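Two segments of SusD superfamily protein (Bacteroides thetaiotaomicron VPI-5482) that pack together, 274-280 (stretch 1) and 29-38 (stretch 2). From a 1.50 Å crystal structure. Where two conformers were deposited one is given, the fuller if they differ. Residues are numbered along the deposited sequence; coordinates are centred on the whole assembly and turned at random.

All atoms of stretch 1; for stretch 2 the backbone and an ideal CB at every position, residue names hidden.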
# COMPACT_ATOMS: atom_id res chain seq x y z
N GLY A 274 -3.70 -10.22 9.85
CA GLY A 274 -4.44 -9.00 9.39
C GLY A 274 -5.15 -8.92 8.01
O GLY A 274 -4.56 -9.07 6.91
N HIS A 275 -6.44 -8.60 8.05
CA HIS A 275 -7.31 -8.50 6.86
C HIS A 275 -8.37 -7.44 7.11
O HIS A 275 -8.94 -7.38 8.22
CB HIS A 275 -8.04 -9.84 6.65
CG HIS A 275 -7.11 -10.97 6.35
ND1 HIS A 275 -6.63 -11.23 5.08
CD2 HIS A 275 -6.43 -11.80 7.19
CE1 HIS A 275 -5.75 -12.22 5.15
NE2 HIS A 275 -5.61 -12.58 6.41
N LEU A 276 -8.66 -6.61 6.11
CA LEU A 276 -9.69 -5.58 6.26
C LEU A 276 -11.02 -6.16 6.72
O LEU A 276 -11.74 -5.54 7.49
CB LEU A 276 -9.94 -4.80 4.96
CG LEU A 276 -11.00 -3.70 4.99
CD1 LEU A 276 -10.60 -2.58 6.00
CD2 LEU A 276 -11.28 -3.12 3.60
N GLU A 277 -11.35 -7.33 6.17
CA GLU A 277 -12.59 -8.03 6.52
C GLU A 277 -12.84 -8.17 8.03
O GLU A 277 -13.98 -8.21 8.46
CB GLU A 277 -12.64 -9.44 5.91
CG GLU A 277 -12.68 -9.52 4.40
CD GLU A 277 -11.33 -9.69 3.74
OE1 GLU A 277 -10.31 -9.19 4.25
OE2 GLU A 277 -11.27 -10.33 2.70
N GLN A 278 -11.78 -8.30 8.83
CA GLN A 278 -11.93 -8.34 10.29
C GLN A 278 -12.65 -7.09 10.82
O GLN A 278 -13.49 -7.18 11.76
CB GLN A 278 -10.57 -8.50 10.96
CG GLN A 278 -9.92 -9.85 10.69
CD GLN A 278 -8.43 -9.96 11.06
OE1 GLN A 278 -7.75 -8.96 11.28
NE2 GLN A 278 -7.91 -11.22 11.08
N LEU A 279 -12.36 -5.94 10.20
CA LEU A 279 -12.96 -4.68 10.56
C LEU A 279 -14.27 -4.38 9.85
O LEU A 279 -15.11 -3.70 10.41
CB LEU A 279 -11.96 -3.53 10.28
CG LEU A 279 -10.65 -3.53 11.08
CD1 LEU A 279 -9.65 -2.51 10.48
CD2 LEU A 279 -10.92 -3.27 12.57
N THR A 280 -14.46 -4.87 8.62
CA THR A 280 -15.62 -4.48 7.82
C THR A 280 -16.75 -5.46 7.70
O THR A 280 -17.89 -5.03 7.55
CB THR A 280 -15.15 -4.11 6.39
OG1 THR A 280 -14.46 -5.22 5.81
CG2 THR A 280 -14.27 -2.81 6.41
N UNK A 29 2.84 -4.98 7.61
CA UNK A 29 1.63 -4.29 7.13
C UNK A 29 0.35 -4.86 7.72
O UNK A 29 -0.62 -4.15 7.91
CB UNK A 29 1.56 -4.36 5.60
N UNK A 30 0.36 -6.15 8.01
CA UNK A 30 -0.86 -6.85 8.46
C UNK A 30 -1.06 -6.86 9.97
O UNK A 30 -2.19 -6.89 10.42
CB UNK A 30 -0.83 -8.30 7.96
N UNK A 31 0.02 -6.81 10.74
CA UNK A 31 -0.10 -6.91 12.18
C UNK A 31 -0.97 -5.77 12.72
O UNK A 31 -0.82 -4.60 12.35
CB UNK A 31 1.28 -6.89 12.83
N UNK A 32 -1.92 -6.14 13.57
CA UNK A 32 -2.92 -5.20 14.13
C UNK A 32 -3.66 -4.39 13.05
O UNK A 32 -4.16 -3.29 13.32
CB UNK A 32 -2.23 -4.23 15.10
N UNK A 33 -3.78 -4.97 11.86
CA UNK A 33 -4.43 -4.32 10.73
C UNK A 33 -3.82 -2.95 10.37
O UNK A 33 -4.50 -2.07 9.85
CB UNK A 33 -5.92 -4.15 11.04
N UNK A 34 -2.51 -2.85 10.58
CA UNK A 34 -1.74 -1.64 10.31
C UNK A 34 -2.09 -0.96 8.99
O UNK A 34 -2.33 0.23 8.95
CB UNK A 34 -0.25 -1.98 10.32
N UNK A 35 -2.12 -1.74 7.92
CA UNK A 35 -2.32 -1.14 6.60
C UNK A 35 -3.58 -0.28 6.51
O UNK A 35 -3.55 0.86 6.03
CB UNK A 35 -2.38 -2.24 5.54
N UNK A 36 -4.66 -0.81 7.07
CA UNK A 36 -5.97 -0.17 7.04
C UNK A 36 -6.14 0.84 8.14
O UNK A 36 -6.77 1.88 7.94
CB UNK A 36 -7.08 -1.22 7.14
N UNK A 37 -5.59 0.52 9.33
CA UNK A 37 -5.64 1.43 10.48
C UNK A 37 -4.91 2.73 10.14
O UNK A 37 -5.45 3.84 10.32
CB UNK A 37 -5.02 0.78 11.72
N UNK A 38 -3.71 2.59 9.56
CA UNK A 38 -2.90 3.75 9.22
C UNK A 38 -3.30 4.44 7.92
O UNK A 38 -3.06 5.65 7.80
CB UNK A 38 -1.43 3.33 9.13

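Position 29 is helical and its ideal CB has nothing of stretch 1 within 5.5 Å, so this contact leaves the choice open; the residue is Leu29.

Position 30 points its CB toward stretch 1 where the backbones run closest, 4.3 Å between its CA and Gly274 CA. The ideal CB already lies 3.9 Å from Gly274 N, which favours a small side chain. It is Ala30. Its carbonyl also takes part: Ala30 O takes a CA-H...O contact from Gly274 CA at 3.3 Å. The fit relies on glycine across the way, since a CB there would sit 1.9 Å from Ala30 O.

Position 31 leaves helical phi/psi and turns its CB away, so only a side chain that curls back could address Gly274 N; an acceptor would suit. Asp31 does this through water: one molecule donates to Asp31 OD1 (2.7 Å) and accepts from Gly274 N (3.1 Å).

Position 32 has positive phi (53°) and points away. Glycine, asparagine or aspartate tolerate such a backbone best, and it is Asn32.

Position 33 also has positive phi (56°), but its CB points toward stretch 1, with Leu279 CD1 4.1 Å from the ideal CB and His275 O and Gln278 OE1 each 5.2 Å away. Glycine would satisfy the backbone; asparagine would also bring a polar group to the His275 backbone and the Gln278 amide. Asn33 is deposited, and its amide reaches both groups, though its orientation is uncertain. It stands at the N-cap position without making a capping bond.

Positions 34 and 35 begin the next helix, out of reach of stretch 1, and many residues would do. They are Thr34, whose OG1 donates to Asp31 O at 2.7 Å and so braces the turn, and His35.

Position 36 points toward stretch 1, its ideal CB 3.9 Å from Leu276 CD1 and 4.4 Å from Leu279 CD1. Leucine, methionine or an aromatic would suit this apolar wall, but a long flat group could also extend along the chain toward Gly274. Trp36 does so. Leu276 CB lies over the face of its five-membered ring, 3.9 Å from the centroid and 8° off the normal, a CH-pi contact, while Trp36 CH2 reaches within 3.5 Å of Gly274 O.

Position 37 points sideways, with nothing near its ideal CB, so a branched or longer apolar chain would suit, with its end carried toward Leu279. Ile37 manages it: its CD1 comes 4.2 Å from Leu279 CD1.

Position 38 is out of reach and unconstrained here; it is Cys38.

Stretch 2 (29-38) LADNNTHWIC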
# COMPACT_ATOMS: atom_id res chain seq x y z
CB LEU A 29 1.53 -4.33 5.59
CG LEU A 29 2.32 -3.25 4.87
CD1 LEU A 29 3.80 -3.26 5.17
CD2 LEU A 29 2.07 -3.33 3.38
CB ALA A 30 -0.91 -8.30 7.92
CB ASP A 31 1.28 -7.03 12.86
CG ASP A 31 1.94 -8.45 12.70
OD1 ASP A 31 1.39 -9.39 12.06
OD2 ASP A 31 3.08 -8.59 13.22
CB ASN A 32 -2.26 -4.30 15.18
CG ASN A 32 -1.76 -5.10 16.38
OD1 ASN A 32 -0.57 -5.10 16.69
ND2 ASN A 32 -2.67 -5.85 16.99
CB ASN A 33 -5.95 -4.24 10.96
CG ASN A 33 -6.60 -5.58 10.96
OD1 ASN A 33 -6.21 -6.43 10.17
ND2 ASN A 33 -7.50 -5.81 11.92
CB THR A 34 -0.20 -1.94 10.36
OG1 THR A 34 0.19 -2.15 11.73
CG2 THR A 34 0.63 -0.80 9.72
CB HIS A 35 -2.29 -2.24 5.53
CG HIS A 35 -2.31 -1.73 4.11
ND1 HIS A 35 -1.30 -0.95 3.58
CD2 HIS A 35 -3.19 -1.94 3.11
CE1 HIS A 35 -1.59 -0.69 2.31
NE2 HIS A 35 -2.74 -1.27 2.01
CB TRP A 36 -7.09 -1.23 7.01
CG TRP A 36 -6.81 -2.19 5.90
CD1 TRP A 36 -7.08 -2.03 4.57
CD2 TRP A 36 -6.09 -3.43 6.01
NE1 TRP A 36 -6.58 -3.09 3.85
CE2 TRP A 36 -5.96 -3.96 4.71
CE3 TRP A 36 -5.51 -4.13 7.10
CZ2 TRP A 36 -5.30 -5.16 4.46
CZ3 TRP A 36 -4.84 -5.33 6.84
CH2 TRP A 36 -4.72 -5.82 5.53
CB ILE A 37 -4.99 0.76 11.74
CG1 ILE A 37 -5.88 -0.39 12.27
CG2 ILE A 37 -4.67 1.80 12.80
CD1 ILE A 37 -7.21 -0.02 12.78
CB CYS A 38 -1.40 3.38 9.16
SG CYS A 38 -0.75 2.76 10.70
O HOH W 1 -0.77 -10.54 10.85
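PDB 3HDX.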